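Local coordinates for protein maleylacetate reductase (Agrobacterium tumefaciens, PDB 3HL0) that catalyses the NADH-dependent reduction of maleylacetate to 3-oxoadipate, very probably as a step in the breakdown of gamma-resorcylate, at residues L262-A273 and P331-L342. Numbering follows the deposited sequence.
Sequences LLPHTIAYVEEA and PRPIEKTAIRDL
A cation-pi stack between Y269 and R332 joins two pieces of the all-helical C-terminal domain of this iron-containing alcohol dehydrogenase fold: the C-terminal half of helix 255-271 and the loop that leads into helix 336-348. It illustrates how one tyrosine can fasten a loop and the helix after it to a neighbouring helix. The R332 guanidinium lies nearly flat on the phenol ring, planes 14° apart, with CZ 3.9 Å from the ring centroid, while CD of the same arginine rests over that face as a CH-pi donor. The arginine chain, extended from CG to NE, crosses the tyrosine side chain at about a right angle, and its NH1 reaches the helix backbone. There NH1 donates to Y269 O at 3.0 Å, nearly straight at 166° and within the guanidinium plane, so ring and carbonyl of one residue together fix the group's rotation. E272 OE1 lies over the opposite guanidinium face, and E272 OE2 is 3.6 Å from R332 NH1, well out of the guanidinium plane, a long salt bridge of charges only.

At the far end of the ring, Y269 OH donates to P333 O at 2.7 Å, tying down the loop just before E335 caps helix 336-348 by accepting from T337 N and A338 N. A338 CB meets the ring edge, and I339 CD1 makes an off-centre CH-pi contact 4.1 Å from the centroid.

Further along, the axes of segments 262-271 and 336-342 run roughly antiparallel (144°) and approach to 10.7 Å. L239 of helix 239-251 touches both Y269 and I339. L342 enters as a knob among L262, H265, T266 and Y269, its CD1 branch 3.9 Å from Y269 CD1 and its CD2 branch 3.9 Å from H265 CB.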
loop_
_atom_site.group_PDB
_atom_site.type_symbol
_atom_site.label_atom_id
_atom_site.label_comp_id
_atom_site.label_asym_id
_atom_site.label_seq_id
_atom_site.Cartn_x
_atom_site.Cartn_y
_atom_site.Cartn_z
ATOM N N LEU A 262 5.607 -16.262 -4.586
ATOM C CA LEU A 262 6.642 -17.285 -4.309
ATOM C C LEU A 262 6.038 -18.627 -3.907
ATOM O O LEU A 262 6.683 -19.642 -4.148
ATOM C CB LEU A 262 7.621 -16.802 -3.220
ATOM C CG LEU A 262 8.626 -15.737 -3.733
ATOM C CD1 LEU A 262 9.452 -15.267 -2.542
ATOM C CD2 LEU A 262 9.496 -16.295 -4.797
ATOM N N LEU A 263 4.882 -18.611 -3.235
ATOM C CA LEU A 263 4.399 -19.850 -2.531
ATOM C C LEU A 263 4.378 -21.123 -3.432
ATOM O O LEU A 263 4.852 -22.178 -3.007
ATOM C CB LEU A 263 3.058 -19.613 -1.838
ATOM C CG LEU A 263 2.648 -20.801 -0.942
ATOM C CD1 LEU A 263 3.627 -21.100 0.194
ATOM C CD2 LEU A 263 1.236 -20.502 -0.465
ATOM N N PRO A 264 3.913 -21.036 -4.688
ATOM C CA PRO A 264 3.887 -22.289 -5.480
ATOM C C PRO A 264 5.305 -22.849 -5.730
ATOM O O PRO A 264 5.465 -24.052 -5.815
ATOM C CB PRO A 264 3.245 -21.862 -6.807
ATOM C CG PRO A 264 2.374 -20.665 -6.425
ATOM C CD PRO A 264 3.196 -19.930 -5.365
ATOM N N HIS A 265 6.285 -21.961 -5.849
ATOM C CA HIS A 265 7.669 -22.323 -6.174
ATOM C C HIS A 265 8.419 -22.812 -4.979
ATOM O O HIS A 265 9.205 -23.736 -5.119
ATOM C CB HIS A 265 8.347 -21.092 -6.771
ATOM C CG HIS A 265 7.615 -20.593 -7.967
ATOM N ND1 HIS A 265 7.666 -21.242 -9.183
ATOM C CD2 HIS A 265 6.746 -19.566 -8.109
ATOM C CE1 HIS A 265 6.864 -20.613 -10.027
ATOM N NE2 HIS A 265 6.299 -19.593 -9.406
ATOM N N THR A 266 8.192 -22.191 -3.816
ATOM C CA THR A 266 8.898 -22.616 -2.606
ATOM C C THR A 266 8.319 -23.962 -2.169
ATOM O O THR A 266 9.089 -24.862 -1.758
ATOM C CB THR A 266 8.794 -21.562 -1.482
ATOM O OG1 THR A 266 7.407 -21.275 -1.250
ATOM C CG2 THR A 266 9.544 -20.284 -1.918
ATOM N N ILE A 267 7.004 -24.116 -2.275
ATOM C CA ILE A 267 6.418 -25.436 -1.945
ATOM C C ILE A 267 6.867 -26.494 -2.936
ATOM O O ILE A 267 7.277 -27.575 -2.498
ATOM C CB ILE A 267 4.897 -25.331 -1.852
ATOM C CG1 ILE A 267 4.527 -24.426 -0.677
ATOM C CG2 ILE A 267 4.267 -26.718 -1.673
ATOM C CD1 ILE A 267 5.085 -24.852 0.694
ATOM N N ALA A 268 6.881 -26.192 -4.246
ATOM C CA ALA A 268 7.427 -27.155 -5.215
ATOM C C ALA A 268 8.866 -27.560 -4.918
ATOM O O ALA A 268 9.227 -28.752 -5.139
ATOM C CB ALA A 268 7.322 -26.613 -6.666
ATOM N N TYR A 269 9.695 -26.629 -4.458
ATOM C CA TYR A 269 11.103 -26.933 -4.127
ATOM C C TYR A 269 11.118 -27.990 -3.013
ATOM O O TYR A 269 11.803 -29.014 -3.147
ATOM C CB TYR A 269 11.799 -25.688 -3.626
ATOM C CG TYR A 269 13.273 -25.801 -3.312
ATOM C CD1 TYR A 269 14.224 -25.370 -4.259
ATOM C CD2 TYR A 269 13.720 -26.216 -2.053
ATOM C CE1 TYR A 269 15.615 -25.388 -3.961
ATOM C CE2 TYR A 269 15.111 -26.259 -1.741
ATOM C CZ TYR A 269 16.044 -25.840 -2.717
ATOM O OH TYR A 269 17.404 -25.877 -2.468
ATOM N N VAL A 270 10.325 -27.776 -1.949
ATOM C CA VAL A 270 10.342 -28.705 -0.802
ATOM C C VAL A 270 9.646 -30.020 -1.127
ATOM O O VAL A 270 10.046 -31.069 -0.615
ATOM C CB VAL A 270 9.742 -28.037 0.472
ATOM C CG1 VAL A 270 9.744 -29.006 1.686
ATOM C CG2 VAL A 270 10.590 -26.777 0.748
ATOM N N GLU A 271 8.636 -29.972 -1.984
ATOM C CA GLU A 271 7.829 -31.160 -2.302
ATOM C C GLU A 271 8.684 -32.275 -2.897
ATOM O O GLU A 271 8.357 -33.455 -2.663
ATOM C CB GLU A 271 6.693 -30.763 -3.239
ATOM C CG GLU A 271 5.653 -31.794 -3.486
ATOM C CD GLU A 271 4.534 -31.281 -4.412
ATOM O OE1 GLU A 271 4.654 -30.149 -5.021
ATOM O OE2 GLU A 271 3.516 -32.010 -4.524
ATOM N N GLU A 272 9.778 -31.925 -3.580
ATOM C CA GLU A 272 10.708 -32.961 -4.086
ATOM C C GLU A 272 11.235 -33.806 -2.913
ATOM O O GLU A 272 11.494 -35.012 -3.057
ATOM C CB GLU A 272 11.882 -32.322 -4.827
ATOM C CG GLU A 272 11.533 -31.415 -5.995
ATOM C CD GLU A 272 12.685 -31.309 -7.022
ATOM O OE1 GLU A 272 13.699 -32.026 -6.866
ATOM O OE2 GLU A 272 12.564 -30.502 -7.986
ATOM N N ALA A 273 11.372 -33.203 -1.734
ATOM C CA ALA A 273 11.909 -33.876 -0.535
ATOM C C ALA A 273 10.904 -34.270 0.540
ATOM O O ALA A 273 11.215 -35.109 1.400
ATOM C CB ALA A 273 13.007 -33.006 0.093
ATOM N N PRO A 331 13.690 -29.384 4.781
ATOM C CA PRO A 331 13.770 -30.813 4.389
ATOM C C PRO A 331 14.622 -31.066 3.127
ATOM O O PRO A 331 15.223 -32.128 2.974
ATOM C CB PRO A 331 12.315 -31.190 4.096
ATOM C CG PRO A 331 11.507 -30.204 4.980
ATOM C CD PRO A 331 12.291 -28.928 4.897
ATOM N N ARG A 332 14.660 -30.088 2.226
ATOM C CA ARG A 332 15.599 -30.082 1.104
ATOM C C ARG A 332 16.594 -28.967 1.360
ATOM O O ARG A 332 16.193 -27.803 1.534
ATOM C CB ARG A 332 14.864 -29.799 -0.212
ATOM C CG ARG A 332 15.797 -29.728 -1.406
ATOM C CD ARG A 332 14.968 -29.717 -2.665
ATOM N NE ARG A 332 15.820 -29.533 -3.832
ATOM C CZ ARG A 332 15.369 -29.108 -5.001
ATOM N NH1 ARG A 332 14.065 -28.838 -5.157
ATOM N NH2 ARG A 332 16.233 -28.970 -6.018
ATOM N N PRO A 333 17.904 -29.287 1.379
ATOM C CA PRO A 333 18.845 -28.233 1.743
ATOM C C PRO A 333 18.808 -27.070 0.735
ATOM O O PRO A 333 18.571 -27.272 -0.470
ATOM C CB PRO A 333 20.220 -28.928 1.708
ATOM C CG PRO A 333 19.867 -30.382 1.998
ATOM C CD PRO A 333 18.524 -30.635 1.345
ATOM N N ILE A 334 18.991 -25.871 1.270
ATOM C CA ILE A 334 19.040 -24.686 0.442
ATOM C C ILE A 334 20.385 -24.712 -0.308
ATOM O O ILE A 334 21.473 -24.887 0.291
ATOM C CB ILE A 334 18.921 -23.417 1.303
ATOM C CG1 ILE A 334 17.648 -23.392 2.180
ATOM C CG2 ILE A 334 19.078 -22.198 0.427
ATOM C CD1 ILE A 334 16.387 -23.879 1.603
ATOM N N GLU A 335 20.303 -24.597 -1.625
ATOM C CA GLU A 335 21.473 -24.655 -2.470
ATOM C C GLU A 335 21.362 -23.532 -3.496
ATOM O O GLU A 335 20.311 -23.374 -4.124
ATOM C CB GLU A 335 21.553 -26.009 -3.124
ATOM C CG GLU A 335 22.921 -26.244 -3.780
ATOM C CD GLU A 335 22.993 -25.636 -5.173
ATOM O OE1 GLU A 335 22.069 -25.953 -5.972
ATOM O OE2 GLU A 335 23.974 -24.862 -5.448
ATOM N N LYS A 336 22.459 -22.791 -3.670
ATOM C CA LYS A 336 22.415 -21.556 -4.479
ATOM C C LYS A 336 21.861 -21.770 -5.893
ATOM O O LYS A 336 20.994 -21.000 -6.348
ATOM C CB LYS A 336 23.787 -20.859 -4.497
ATOM C CG LYS A 336 23.697 -19.465 -5.109
ATOM C CD LYS A 336 24.908 -18.615 -4.761
ATOM C CE LYS A 336 24.880 -17.357 -5.575
ATOM N NZ LYS A 336 26.215 -16.679 -5.559
ATOM N N THR A 337 22.357 -22.753 -6.641
ATOM C CA THR A 337 21.874 -22.900 -8.021
ATOM C C THR A 337 20.394 -23.241 -8.088
ATOM O O THR A 337 19.684 -22.790 -8.995
ATOM C CB THR A 337 22.722 -23.870 -8.882
ATOM O OG1 THR A 337 22.614 -25.197 -8.368
ATOM C CG2 THR A 337 24.210 -23.411 -8.926
ATOM N N ALA A 338 19.940 -24.077 -7.147
ATOM C CA ALA A 338 18.555 -24.501 -7.131
ATOM C C ALA A 338 17.636 -23.339 -6.704
ATOM O O ALA A 338 16.526 -23.199 -7.242
ATOM C CB ALA A 338 18.379 -25.724 -6.236
ATOM N N ILE A 339 18.131 -22.500 -5.805
ATOM C CA ILE A 339 17.391 -21.271 -5.419
ATOM C C ILE A 339 17.395 -20.282 -6.592
ATOM O O ILE A 339 16.383 -19.617 -6.878
ATOM C CB ILE A 339 17.951 -20.634 -4.131
ATOM C CG1 ILE A 339 17.735 -21.595 -2.932
ATOM C CG2 ILE A 339 17.333 -19.268 -3.892
ATOM C CD1 ILE A 339 16.226 -22.019 -2.683
ATOM N N ARG A 340 18.526 -20.196 -7.281
ATOM C CA ARG A 340 18.558 -19.360 -8.489
ATOM C C ARG A 340 17.534 -19.804 -9.543
ATOM O O ARG A 340 16.886 -18.949 -10.159
ATOM C CB ARG A 340 19.999 -19.281 -9.048
ATOM C CG ARG A 340 20.148 -18.347 -10.266
ATOM C CD ARG A 340 19.845 -16.888 -9.909
ATOM N NE ARG A 340 19.939 -16.092 -11.145
ATOM C CZ ARG A 340 18.976 -15.987 -12.026
ATOM N NH1 ARG A 340 17.789 -16.571 -11.804
ATOM N NH2 ARG A 340 19.170 -15.257 -13.143
ATOM N N ASP A 341 17.379 -21.116 -9.758
ATOM C CA ASP A 341 16.374 -21.660 -10.673
ATOM C C ASP A 341 14.953 -21.302 -10.177
ATOM O O ASP A 341 14.111 -20.919 -10.968
ATOM C CB ASP A 341 16.467 -23.187 -10.746
ATOM C CG ASP A 341 17.770 -23.716 -11.375
ATOM O OD1 ASP A 341 18.431 -22.959 -12.099
ATOM O OD2 ASP A 341 18.089 -24.939 -11.124
ATOM N N LEU A 342 14.711 -21.481 -8.880
ATOM C CA LEU A 342 13.400 -21.149 -8.239
ATOM C C LEU A 342 13.074 -19.661 -8.522
ATOM O O LEU A 342 11.947 -19.331 -8.961
ATOM C CB LEU A 342 13.492 -21.392 -6.713
ATOM C CG LEU A 342 12.212 -21.250 -5.858
ATOM C CD1 LEU A 342 12.501 -21.844 -4.479
ATOM C CD2 LEU A 342 11.829 -19.792 -5.674
#